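Alpha-1,3-glucanase (Paenibacillus glycanilyticus, PDB 6K0P) hydrolyses the alpha-1,3-glucosidic linkages of alpha-1,3-glucan, as a glycoside hydrolase of family 87. Local coordinates at residues N461-I467 against Y489-Q495; T438-G444 against D483-Y489; P517-K523 against P549-Y555; A386-Y392 against Y410-S416. The protein carries 1 engineered substitution. All coordinates share one frame. Numbering follows the deposited sequence.

All four contacts join neighbouring coils of one right-handed parallel beta-helix. Interactions 1 and 4 are buried. They share a sheet in which Trp466 O accepts from Ile415 N and Ala464 O from Ile413 N, so 386-392, 410-416, 461-467 and 489-495 lie in order. Both reach toward bound sugar. Interaction 3 continues this sheet, Lys523 N bonding to Leu492 O, but sits near the C-terminal end and is partly exposed. Interaction 2 lies on a different side of the coils and shares Tyr489 and water 1 with interaction 1. It is partly buried. Its outer face is polar, with an Asn485-Asp440 hydrogen bond and water bridges. Interactions 1 and 4 rely more on apolar and aromatic side chains.

Interaction 1: residues N461-I467 against Y489-Q495; sequences NFGAIWI and YFGLMFQ
This is a buried parallel strand pairing between successive coils of the parallel beta-helix. Strands 465-467 and 492-495 run 4.8 Å apart at 18°. Ile465 pairs with Leu492, Trp466 with Met493 and Ile467 with Phe494. The backbone ladder runs Ile465 N to Gly491 O (3.1 Å), Met493 N to Ile465 O (2.9 Å), Ile467 N to Met493 O (2.8 Å) and Gln495 N to Ile467 O (3.0 Å). Both chains turn a corner before the ladder, where Ala464 N donates to Phe490 O (2.9 Å). Water 1 bridges Phe462 O (2.7 Å) and Tyr489 N (2.8 Å). The m rotamers of Ile465, Ile467, Leu492 and Phe494 share one face, where Ile467 CD1 lies 3.8 Å from the Phe494 ring centroid. On the other face Met493 (t, t) makes Met-aromatic contacts with Phe462 and Trp466. Gln495 is part of a glycan pocket. Its NE2 bonds to a bound glucose O6, while its OE1 accepts from Trp466 NE1 at 3.0 Å.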
# COMPACT_ATOMS: atom_id res chain seq x y z
N ASN A 461 6.65 -19.88 0.35
CA ASN A 461 7.57 -18.85 0.79
C ASN A 461 7.88 -17.95 -0.40
O ASN A 461 8.30 -18.44 -1.45
CB ASN A 461 8.86 -19.49 1.32
CG ASN A 461 8.57 -20.59 2.33
OD1 ASN A 461 9.04 -21.72 2.19
ND2 ASN A 461 7.79 -20.28 3.36
N PHE A 462 7.68 -16.64 -0.23
CA PHE A 462 7.65 -15.72 -1.35
C PHE A 462 8.84 -14.79 -1.38
O PHE A 462 9.23 -14.22 -0.36
CB PHE A 462 6.30 -14.99 -1.39
CG PHE A 462 5.21 -15.91 -1.75
CD1 PHE A 462 4.94 -16.17 -3.08
CD2 PHE A 462 4.55 -16.66 -0.77
CE1 PHE A 462 3.98 -17.10 -3.44
CE2 PHE A 462 3.59 -17.58 -1.12
CZ PHE A 462 3.31 -17.82 -2.46
N GLY A 463 9.45 -14.66 -2.57
CA GLY A 463 10.55 -13.76 -2.78
C GLY A 463 10.09 -12.32 -2.94
O GLY A 463 8.89 -12.02 -2.99
N ALA A 464 11.08 -11.43 -3.04
CA ALA A 464 10.78 -10.01 -3.22
C ALA A 464 10.03 -9.76 -4.52
O ALA A 464 9.13 -8.91 -4.58
CB ALA A 464 12.07 -9.19 -3.20
N ILE A 465 10.41 -10.47 -5.59
CA ILE A 465 9.67 -10.46 -6.85
C ILE A 465 9.34 -11.90 -7.19
O ILE A 465 10.23 -12.77 -7.22
CB ILE A 465 10.47 -9.81 -7.99
CG1 ILE A 465 10.89 -8.39 -7.61
CG2 ILE A 465 9.63 -9.80 -9.29
CD1 ILE A 465 11.65 -7.63 -8.71
N TRP A 466 8.06 -12.16 -7.44
CA TRP A 466 7.56 -13.47 -7.81
C TRP A 466 7.12 -13.40 -9.26
O TRP A 466 6.22 -12.62 -9.61
CB TRP A 466 6.39 -13.85 -6.91
CG TRP A 466 5.79 -15.21 -7.10
CD1 TRP A 466 6.42 -16.37 -7.49
CD2 TRP A 466 4.42 -15.57 -6.86
NE1 TRP A 466 5.52 -17.41 -7.51
CE2 TRP A 466 4.29 -16.94 -7.12
CE3 TRP A 466 3.30 -14.85 -6.44
CZ2 TRP A 466 3.07 -17.62 -6.99
CZ3 TRP A 466 2.09 -15.51 -6.30
CH2 TRP A 466 1.98 -16.88 -6.58
N ILE A 467 7.76 -14.20 -10.11
CA ILE A 467 7.40 -14.33 -11.52
C ILE A 467 6.70 -15.67 -11.65
O ILE A 467 7.35 -16.72 -11.60
CB ILE A 467 8.63 -14.25 -12.43
CG1 ILE A 467 9.45 -12.97 -12.17
CG2 ILE A 467 8.17 -14.30 -13.90
CD1 ILE A 467 10.57 -13.13 -11.12
N TYR A 489 13.17 -13.97 2.20
CA TYR A 489 13.69 -15.26 1.77
C TYR A 489 14.58 -15.17 0.53
O TYR A 489 15.70 -15.69 0.54
CB TYR A 489 12.53 -16.20 1.45
CG TYR A 489 11.68 -16.58 2.64
CD1 TYR A 489 12.25 -17.17 3.77
CD2 TYR A 489 10.30 -16.37 2.64
CE1 TYR A 489 11.46 -17.54 4.85
CE2 TYR A 489 9.52 -16.72 3.71
CZ TYR A 489 10.10 -17.31 4.82
OH TYR A 489 9.33 -17.67 5.89
N PHE A 490 14.08 -14.55 -0.54
CA PHE A 490 14.73 -14.61 -1.85
C PHE A 490 14.60 -13.27 -2.56
O PHE A 490 13.66 -12.52 -2.31
CB PHE A 490 14.14 -15.69 -2.80
CG PHE A 490 13.55 -16.88 -2.09
CD1 PHE A 490 14.37 -17.86 -1.53
CD2 PHE A 490 12.18 -17.05 -2.02
CE1 PHE A 490 13.83 -18.96 -0.89
CE2 PHE A 490 11.62 -18.15 -1.38
CZ PHE A 490 12.45 -19.11 -0.82
N GLY A 491 15.51 -13.01 -3.50
CA GLY A 491 15.38 -11.84 -4.34
C GLY A 491 14.36 -12.05 -5.44
O GLY A 491 13.34 -11.35 -5.50
N LEU A 492 14.62 -13.02 -6.32
CA LEU A 492 13.75 -13.30 -7.46
C LEU A 492 13.31 -14.75 -7.38
O LEU A 492 14.13 -15.64 -7.16
CB LEU A 492 14.52 -13.07 -8.78
CG LEU A 492 15.21 -11.72 -8.91
CD1 LEU A 492 16.13 -11.66 -10.14
CD2 LEU A 492 14.16 -10.61 -8.96
N MET A 493 12.01 -15.00 -7.56
CA MET A 493 11.45 -16.33 -7.42
C MET A 493 10.62 -16.63 -8.67
O MET A 493 9.61 -15.97 -8.92
CB MET A 493 10.59 -16.40 -6.16
CG MET A 493 9.86 -17.71 -5.95
SD MET A 493 9.12 -17.72 -4.30
CE MET A 493 7.57 -18.56 -4.61
N PHE A 494 11.06 -17.62 -9.45
CA PHE A 494 10.40 -18.00 -10.69
C PHE A 494 9.67 -19.32 -10.49
O PHE A 494 10.22 -20.25 -9.88
CB PHE A 494 11.43 -18.20 -11.81
CG PHE A 494 12.17 -16.95 -12.19
CD1 PHE A 494 13.28 -16.53 -11.47
CD2 PHE A 494 11.79 -16.20 -13.30
CE1 PHE A 494 13.98 -15.38 -11.82
CE2 PHE A 494 12.47 -15.06 -13.66
CZ PHE A 494 13.58 -14.65 -12.93
N GLN A 495 8.44 -19.42 -11.00
CA GLN A 495 7.62 -20.60 -10.76
C GLN A 495 6.62 -20.80 -11.89
O GLN A 495 6.06 -19.82 -12.39
CB GLN A 495 6.85 -20.44 -9.43
CG GLN A 495 5.92 -21.60 -9.06
CD GLN A 495 5.12 -21.32 -7.79
OE1 GLN A 495 5.41 -20.36 -7.06
NE2 GLN A 495 4.12 -22.15 -7.51
O HOH W 1 11.50 -12.80 0.21

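Interaction 2: residues T438-G444 against D483-Y489; sequences TLDRTGG and DINNPVY
Strands 438-440 and 483-485 are parallel neighbours, 4.8 Å apart at 7°. Thr438 pairs with Asp483, Leu439 with Ile484 and Asp440 with Asn485. Leu439 N bonds to Asp483 O, Asn485 N to Leu439 O and Arg441 N to Asn485 O, all at 2.9 Å. Both chains turn through a left-handed helical residue, Arg441 (57/49) and Asn486 (50/49). The two turns are equally long: Arg441 CA lies nearest Pro487 CA (4.4 Å), but Gly443 again faces Val488, and Val488 N bonds to Thr442 O at 2.9 Å. At Gly443 and Gly444 a CB would clash.

Leu439 and Ile484, both m, t, point inward, Leu439 CD1 4.3 Å from Ile484 CG1. Asp440 and Asn485 (both m) share the outer face, and Asn485 ND2 donates to Asp440 OD1 at 2.9 Å. Water 2 links Thr438 OG1 (2.9 Å) to Asp483 OD2 (2.8 Å). Water 3 links Arg441 NH1 (3.1 Å) to Asn486 ND2 (3.2 Å).

Arg441 NE forms a salt bridge to Asp406. Arg13 meets Thr438 OG1 and Asp483 OD2. Tyr403 bonds to Asp440 OD2, Asn515 to Asn485 OD1 and Asn513 to Asp483 OD1. The result is a polar ladder along the parallel beta-helix, joining successive coils by side-chain as well as backbone hydrogen bonds.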
# COMPACT_ATOMS: atom_id res chain seq x y z
N THR A 438 13.09 -0.06 -5.49
CA THR A 438 13.78 -0.51 -4.29
C THR A 438 12.77 -1.26 -3.45
O THR A 438 11.67 -0.76 -3.20
CB THR A 438 14.36 0.67 -3.51
OG1 THR A 438 15.29 1.36 -4.36
CG2 THR A 438 15.09 0.18 -2.26
N LEU A 439 13.13 -2.48 -3.04
CA LEU A 439 12.24 -3.35 -2.27
C LEU A 439 12.98 -3.77 -1.01
O LEU A 439 13.97 -4.50 -1.09
CB LEU A 439 11.82 -4.58 -3.08
CG LEU A 439 11.13 -4.30 -4.41
CD1 LEU A 439 10.95 -5.59 -5.20
CD2 LEU A 439 9.78 -3.61 -4.21
N ASP A 440 12.50 -3.30 0.14
CA ASP A 440 13.17 -3.52 1.42
C ASP A 440 12.33 -4.48 2.26
O ASP A 440 11.17 -4.20 2.55
CB ASP A 440 13.33 -2.22 2.20
CG ASP A 440 14.35 -1.28 1.57
OD1 ASP A 440 15.09 -1.73 0.67
OD2 ASP A 440 14.40 -0.10 2.00
N ARG A 441 12.93 -5.60 2.65
CA ARG A 441 12.27 -6.52 3.57
C ARG A 441 10.91 -6.98 3.04
O ARG A 441 9.89 -6.94 3.74
CB ARG A 441 12.15 -5.93 4.98
CG ARG A 441 13.50 -5.56 5.62
CD ARG A 441 13.35 -4.74 6.92
NE ARG A 441 12.52 -3.56 6.69
CZ ARG A 441 12.96 -2.41 6.20
NH1 ARG A 441 14.25 -2.24 5.92
NH2 ARG A 441 12.11 -1.41 5.98
N THR A 442 10.89 -7.41 1.77
CA THR A 442 9.68 -7.91 1.13
C THR A 442 9.71 -9.42 0.94
O THR A 442 10.77 -10.07 1.03
CB THR A 442 9.40 -7.19 -0.20
OG1 THR A 442 10.44 -7.50 -1.14
CG2 THR A 442 9.32 -5.68 0.01
N GLY A 443 8.54 -9.99 0.69
CA GLY A 443 8.32 -11.42 0.76
C GLY A 443 7.54 -11.79 2.02
O GLY A 443 7.16 -10.94 2.82
N GLY A 444 7.31 -13.09 2.18
CA GLY A 444 6.56 -13.58 3.31
C GLY A 444 6.03 -14.98 3.06
O GLY A 444 6.38 -15.63 2.07
N ASP A 483 16.87 -2.60 -6.73
CA ASP A 483 17.64 -2.94 -5.55
C ASP A 483 16.73 -3.67 -4.57
O ASP A 483 15.69 -3.13 -4.17
CB ASP A 483 18.24 -1.70 -4.91
CG ASP A 483 19.27 -1.05 -5.80
OD1 ASP A 483 20.18 -1.77 -6.25
OD2 ASP A 483 19.15 0.15 -6.09
N ILE A 484 17.11 -4.88 -4.19
CA ILE A 484 16.33 -5.72 -3.29
C ILE A 484 17.16 -5.90 -2.03
O ILE A 484 18.21 -6.56 -2.05
CB ILE A 484 15.98 -7.07 -3.93
CG1 ILE A 484 15.03 -6.85 -5.11
CG2 ILE A 484 15.36 -8.01 -2.91
CD1 ILE A 484 14.84 -8.07 -6.01
N ASN A 485 16.72 -5.29 -0.94
CA ASN A 485 17.49 -5.25 0.29
C ASN A 485 16.82 -6.11 1.34
O ASN A 485 15.64 -5.91 1.64
CB ASN A 485 17.61 -3.82 0.79
CG ASN A 485 18.34 -2.93 -0.19
OD1 ASN A 485 19.45 -3.25 -0.62
ND2 ASN A 485 17.71 -1.83 -0.56
N ASN A 486 17.57 -7.06 1.90
CA ASN A 486 17.11 -7.89 3.01
C ASN A 486 15.73 -8.50 2.76
O ASN A 486 14.84 -8.41 3.62
CB ASN A 486 17.12 -7.07 4.29
CG ASN A 486 16.96 -7.91 5.54
OD1 ASN A 486 17.18 -9.12 5.53
ND2 ASN A 486 16.57 -7.27 6.64
N PRO A 487 15.51 -9.13 1.60
CA PRO A 487 14.22 -9.81 1.40
C PRO A 487 14.08 -10.92 2.42
O PRO A 487 15.08 -11.49 2.87
CB PRO A 487 14.34 -10.38 -0.02
CG PRO A 487 15.81 -10.64 -0.18
CD PRO A 487 16.49 -9.52 0.57
N VAL A 488 12.83 -11.23 2.78
CA VAL A 488 12.58 -12.24 3.81
C VAL A 488 13.27 -13.55 3.47
O VAL A 488 13.92 -14.17 4.32
CB VAL A 488 11.07 -12.42 4.04
CG1 VAL A 488 10.80 -13.49 5.11
CG2 VAL A 488 10.44 -11.09 4.45
N TYR A 489 13.17 -13.97 2.20
CA TYR A 489 13.69 -15.26 1.77
C TYR A 489 14.58 -15.17 0.53
O TYR A 489 15.70 -15.69 0.54
CB TYR A 489 12.53 -16.20 1.45
CG TYR A 489 11.68 -16.58 2.64
CD1 TYR A 489 12.25 -17.17 3.77
CD2 TYR A 489 10.30 -16.37 2.64
CE1 TYR A 489 11.46 -17.54 4.85
CE2 TYR A 489 9.52 -16.72 3.71
CZ TYR A 489 10.10 -17.31 4.82
OH TYR A 489 9.33 -17.67 5.89
O HOH W 2 18.15 1.71 -3.97
O HOH W 3 16.63 -4.11 6.41
O HOH W 1 11.50 -12.80 0.21

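Interaction 3: residues P517-K523 against P549-Y555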
# COMPACT_ATOMS: atom_id res chain seq x y z
N PRO A 517 19.81 -11.77 1.09
CA PRO A 517 18.62 -12.63 1.19
C PRO A 517 18.90 -13.78 2.15
O PRO A 517 19.97 -14.37 2.13
CB PRO A 517 18.44 -13.14 -0.25
CG PRO A 517 19.84 -13.19 -0.79
CD PRO A 517 20.59 -12.05 -0.14
N SER A 518 17.91 -14.09 3.00
CA SER A 518 18.16 -15.08 4.05
C SER A 518 18.41 -16.47 3.49
O SER A 518 19.13 -17.26 4.10
CB SER A 518 17.01 -15.10 5.06
OG SER A 518 15.91 -15.85 4.58
N ARG A 519 17.83 -16.78 2.33
CA ARG A 519 17.98 -18.09 1.72
C ARG A 519 18.78 -18.00 0.42
O ARG A 519 19.96 -18.37 0.40
CB ARG A 519 16.63 -18.77 1.49
CG ARG A 519 15.77 -18.94 2.76
CD ARG A 519 16.18 -20.16 3.58
NE ARG A 519 15.87 -21.41 2.88
CZ ARG A 519 16.13 -22.62 3.37
NH1 ARG A 519 16.70 -22.74 4.56
NH2 ARG A 519 15.83 -23.70 2.67
N TYR A 520 18.19 -17.49 -0.66
CA TYR A 520 18.84 -17.49 -1.97
C TYR A 520 18.62 -16.15 -2.65
O TYR A 520 17.59 -15.49 -2.45
CB TYR A 520 18.27 -18.57 -2.90
CG TYR A 520 18.08 -19.93 -2.26
CD1 TYR A 520 19.18 -20.69 -1.87
CD2 TYR A 520 16.81 -20.46 -2.06
CE1 TYR A 520 19.01 -21.93 -1.28
CE2 TYR A 520 16.63 -21.70 -1.48
CZ TYR A 520 17.74 -22.43 -1.09
OH TYR A 520 17.56 -23.67 -0.51
N GLY A 521 19.58 -15.76 -3.49
CA GLY A 521 19.34 -14.62 -4.36
C GLY A 521 18.23 -14.88 -5.35
O GLY A 521 17.31 -14.07 -5.50
N ILE A 522 18.29 -16.03 -6.02
CA ILE A 522 17.31 -16.43 -7.02
C ILE A 522 16.85 -17.84 -6.68
O ILE A 522 17.67 -18.71 -6.39
CB ILE A 522 17.93 -16.40 -8.43
CG1 ILE A 522 18.37 -14.98 -8.78
CG2 ILE A 522 16.94 -16.96 -9.48
CD1 ILE A 522 19.31 -14.89 -9.95
N LYS A 523 15.53 -18.06 -6.68
CA LYS A 523 14.98 -19.40 -6.52
C LYS A 523 14.15 -19.75 -7.74
O LYS A 523 13.22 -19.02 -8.11
CB LYS A 523 14.11 -19.52 -5.26
CG LYS A 523 13.49 -20.92 -5.14
CD LYS A 523 12.88 -21.16 -3.77
CE LYS A 523 12.18 -22.51 -3.71
NZ LYS A 523 11.54 -22.77 -2.37
N PRO A 549 24.19 -14.12 0.30
CA PRO A 549 23.01 -14.95 0.53
C PRO A 549 23.24 -15.87 1.72
O PRO A 549 24.36 -16.32 1.98
CB PRO A 549 22.89 -15.76 -0.77
CG PRO A 549 24.31 -15.87 -1.26
CD PRO A 549 24.96 -14.56 -0.88
N GLY A 550 22.15 -16.16 2.44
CA GLY A 550 22.27 -17.03 3.61
C GLY A 550 22.73 -18.43 3.26
O GLY A 550 23.52 -19.04 3.99
N ILE A 551 22.22 -18.98 2.16
CA ILE A 551 22.55 -20.34 1.74
C ILE A 551 23.41 -20.35 0.48
O ILE A 551 24.56 -20.78 0.50
CB ILE A 551 21.28 -21.20 1.58
CG1 ILE A 551 20.50 -21.19 2.88
CG2 ILE A 551 21.64 -22.63 1.17
CD1 ILE A 551 19.24 -21.94 2.80
N SER A 552 22.85 -19.87 -0.64
CA SER A 552 23.59 -19.85 -1.90
C SER A 552 22.94 -18.82 -2.81
O SER A 552 21.81 -18.38 -2.58
CB SER A 552 23.58 -21.23 -2.56
OG SER A 552 22.27 -21.58 -2.96
N ALA A 553 23.67 -18.47 -3.88
CA ALA A 553 23.18 -17.41 -4.76
C ALA A 553 21.93 -17.83 -5.52
O ALA A 553 20.99 -17.04 -5.64
CB ALA A 553 24.28 -16.98 -5.74
N ILE A 554 21.90 -19.05 -6.04
CA ILE A 554 20.76 -19.53 -6.82
C ILE A 554 20.42 -20.95 -6.41
O ILE A 554 21.31 -21.80 -6.26
CB ILE A 554 20.97 -19.40 -8.35
CG1 ILE A 554 19.77 -19.95 -9.12
CG2 ILE A 554 22.27 -20.11 -8.79
CD1 ILE A 554 19.74 -19.57 -10.61
N TYR A 555 19.13 -21.21 -6.24
CA TYR A 555 18.60 -22.54 -5.96
C TYR A 555 17.70 -22.98 -7.11
O TYR A 555 16.91 -22.19 -7.63
CB TYR A 555 17.78 -22.57 -4.66
CG TYR A 555 17.19 -23.93 -4.41
CD1 TYR A 555 17.93 -24.92 -3.79
CD2 TYR A 555 15.90 -24.25 -4.83
CE1 TYR A 555 17.41 -26.18 -3.57
CE2 TYR A 555 15.36 -25.51 -4.63
CZ TYR A 555 16.12 -26.47 -4.00
OH TYR A 555 15.61 -27.73 -3.80
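Tyr520 presents one ring face to Tyr555, whose CB lies 3.3 Å from the centroid of the Tyr520 ring and almost on the ring normal. This is a CH-pi contact. The two rings are near parallel, at 20°, but their centroids are 4.9 Å apart and they barely overlap. Ile551 CG2 also packs on Tyr520, 3.7 Å from CE1. Ile551 CD1 covers one face of the Arg519 guanidinium and comes 3.2 Å from Arg519 NH1.

The charged and hydroxyl ends have their own partners. Asp454 takes Arg519 and Lys523 in salt bridges and bonds to Tyr520 OH, while Tyr555 OH bonds to Asp453.

Backbone bonds hold the two segments in parallel. Gly550 N donates to Pro517 O at 2.8 Å and Ile551 N to Arg519 O at 2.9 Å. After the corners at 521-522 and 553, Ile522 N donates to Ala553 O and Tyr555 N to Ile522 O, both at 2.9 Å. Gly550 fits tightly under its neighbour: its CA is 3.2 Å from Ser518 O, and a CB there would clash with that oxygen. On the face opposite the tyrosines, Ile522 CG2 meets Ile554 CD1 at 4.0 Å. Pro517 CG and Pro549 CB, also 4.0 Å apart, repeat the same residue one coil on. Such stacking of like residues in matching turns is typical of a parallel beta-helix, here in its C-terminal coils.

Interaction 4: residues A386-Y392 against Y410-S416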
# COMPACT_ATOMS: atom_id res chain seq x y z
N ALA A 386 -0.76 -9.63 0.98
CA ALA A 386 -0.49 -9.58 -0.46
C ALA A 386 0.66 -8.63 -0.79
O ALA A 386 1.53 -8.39 0.06
CB ALA A 386 -1.76 -9.35 -1.28
N ALA A 387 0.73 -8.12 -2.02
CA ALA A 387 1.97 -7.51 -2.50
C ALA A 387 1.90 -5.99 -2.48
O ALA A 387 0.82 -5.39 -2.50
CB ALA A 387 2.30 -8.00 -3.92
N ALA A 388 3.07 -5.36 -2.47
CA ALA A 388 3.12 -3.91 -2.65
C ALA A 388 2.64 -3.51 -4.04
O ALA A 388 1.87 -2.56 -4.20
CB ALA A 388 4.53 -3.39 -2.37
N PHE A 389 3.08 -4.24 -5.06
CA PHE A 389 2.73 -3.98 -6.45
C PHE A 389 2.40 -5.31 -7.10
O PHE A 389 3.12 -6.29 -6.90
CB PHE A 389 3.91 -3.31 -7.19
CG PHE A 389 4.39 -2.06 -6.52
CD1 PHE A 389 3.74 -0.85 -6.73
CD2 PHE A 389 5.48 -2.09 -5.66
CE1 PHE A 389 4.16 0.30 -6.08
CE2 PHE A 389 5.91 -0.94 -5.02
CZ PHE A 389 5.25 0.26 -5.24
N ALA A 390 1.32 -5.36 -7.88
CA ALA A 390 0.92 -6.62 -8.49
C ALA A 390 0.39 -6.37 -9.89
O ALA A 390 -0.46 -5.50 -10.10
CB ALA A 390 -0.15 -7.33 -7.65
N VAL A 391 0.90 -7.15 -10.85
CA VAL A 391 0.45 -7.06 -12.23
C VAL A 391 0.04 -8.45 -12.69
O VAL A 391 0.84 -9.40 -12.64
CB VAL A 391 1.50 -6.41 -13.15
CG1 VAL A 391 2.82 -7.15 -13.13
CG2 VAL A 391 0.96 -6.27 -14.57
N TYR A 392 -1.21 -8.59 -13.10
CA TYR A 392 -1.79 -9.85 -13.51
C TYR A 392 -2.11 -9.73 -15.00
O TYR A 392 -3.16 -9.19 -15.38
CB TYR A 392 -3.04 -10.15 -12.69
CG TYR A 392 -2.82 -10.16 -11.18
CD1 TYR A 392 -2.36 -11.30 -10.53
CD2 TYR A 392 -3.08 -9.03 -10.42
CE1 TYR A 392 -2.16 -11.31 -9.16
CE2 TYR A 392 -2.89 -9.03 -9.04
CZ TYR A 392 -2.43 -10.16 -8.42
OH TYR A 392 -2.23 -10.16 -7.06
N TYR A 410 3.71 -11.62 1.42
CA TYR A 410 3.76 -11.86 -0.02
C TYR A 410 4.86 -11.00 -0.65
O TYR A 410 5.55 -10.25 0.07
CB TYR A 410 2.35 -11.55 -0.56
CG TYR A 410 1.78 -12.50 -1.60
CD1 TYR A 410 1.83 -13.87 -1.40
CD2 TYR A 410 1.24 -12.03 -2.79
CE1 TYR A 410 1.30 -14.75 -2.33
CE2 TYR A 410 0.71 -12.91 -3.73
CZ TYR A 410 0.75 -14.26 -3.49
OH TYR A 410 0.22 -15.11 -4.44
N PRO A 411 5.08 -11.08 -1.96
CA PRO A 411 6.20 -10.35 -2.58
C PRO A 411 6.07 -8.84 -2.50
O PRO A 411 4.98 -8.28 -2.29
CB PRO A 411 6.11 -10.78 -4.05
CG PRO A 411 5.50 -12.12 -4.01
CD PRO A 411 4.50 -12.05 -2.91
N GLY A 412 7.21 -8.18 -2.71
CA GLY A 412 7.17 -6.77 -3.07
C GLY A 412 6.45 -6.55 -4.39
O GLY A 412 5.65 -5.62 -4.51
N ILE A 413 6.75 -7.37 -5.40
CA ILE A 413 6.13 -7.29 -6.72
C ILE A 413 5.70 -8.69 -7.15
O ILE A 413 6.54 -9.60 -7.23
CB ILE A 413 7.07 -6.68 -7.78
CG1 ILE A 413 7.62 -5.33 -7.31
CG2 ILE A 413 6.32 -6.54 -9.11
CD1 ILE A 413 8.58 -4.70 -8.31
N THR A 414 4.41 -8.85 -7.42
CA THR A 414 3.87 -10.07 -8.01
C THR A 414 3.67 -9.83 -9.50
O THR A 414 3.03 -8.84 -9.89
CB THR A 414 2.52 -10.42 -7.37
OG1 THR A 414 2.73 -10.83 -6.02
CG2 THR A 414 1.82 -11.56 -8.13
N ILE A 415 4.21 -10.73 -10.32
CA ILE A 415 4.03 -10.71 -11.77
C ILE A 415 3.47 -12.07 -12.12
O ILE A 415 4.19 -13.07 -12.06
CB ILE A 415 5.37 -10.46 -12.49
CG1 ILE A 415 5.98 -9.13 -12.01
CG2 ILE A 415 5.19 -10.43 -14.01
CD1 ILE A 415 7.42 -8.88 -12.50
N SER A 416 2.17 -12.13 -12.45
CA SER A 416 1.46 -13.40 -12.47
C SER A 416 0.56 -13.53 -13.69
O SER A 416 -0.20 -12.61 -14.01
CB SER A 416 0.58 -13.54 -11.22
OG SER A 416 -0.28 -14.66 -11.33
O HOH W 4 0.04 -10.32 -5.23
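The backbone donors and acceptors of strands 389-392 and 413-416 are used in the regular parallel pattern. Phe389 N donates to Gly412 O at 3.0 Å, Thr414 N to Phe389 O at 2.9 Å, Val391 N to Thr414 O at 2.9 Å and Ser416 N to Val391 O at 3.0 Å. A weak bond joins Ala388 N to Pro411 O at 3.5 Å, just before the strands. Ala390 and Tyr392 bond outward to the preceding coil, at Phe357 and Leu359. On the far side, Ile413 and Ile415 bond to Ala464 and Trp466 of the next coil.

The polar side chains are also served. Tyr392 OH receives a bond from water 4 at 2.9 Å and pairs with Asp355. The same water is 2.8 Å from Thr414 OG1 and bonds to it. Asp355 also takes Ala387 N, and Ser416 OG bonds to Tyr418 N.

The other face is apolar. Phe389 CD2 lies 4.2 Å from Ile413 CG1, and Val391 CG1 lies 3.9 Å from Ile415 CG1.

Tyr418 is one of the glycan-pocket residues, and the Tyr410 side chain lies about 5 Å from a bound glucose. An apolar inner face and an outer face near the sugar are typical of a strand ladder in the carbohydrate-binding groove of a parallel beta-helix.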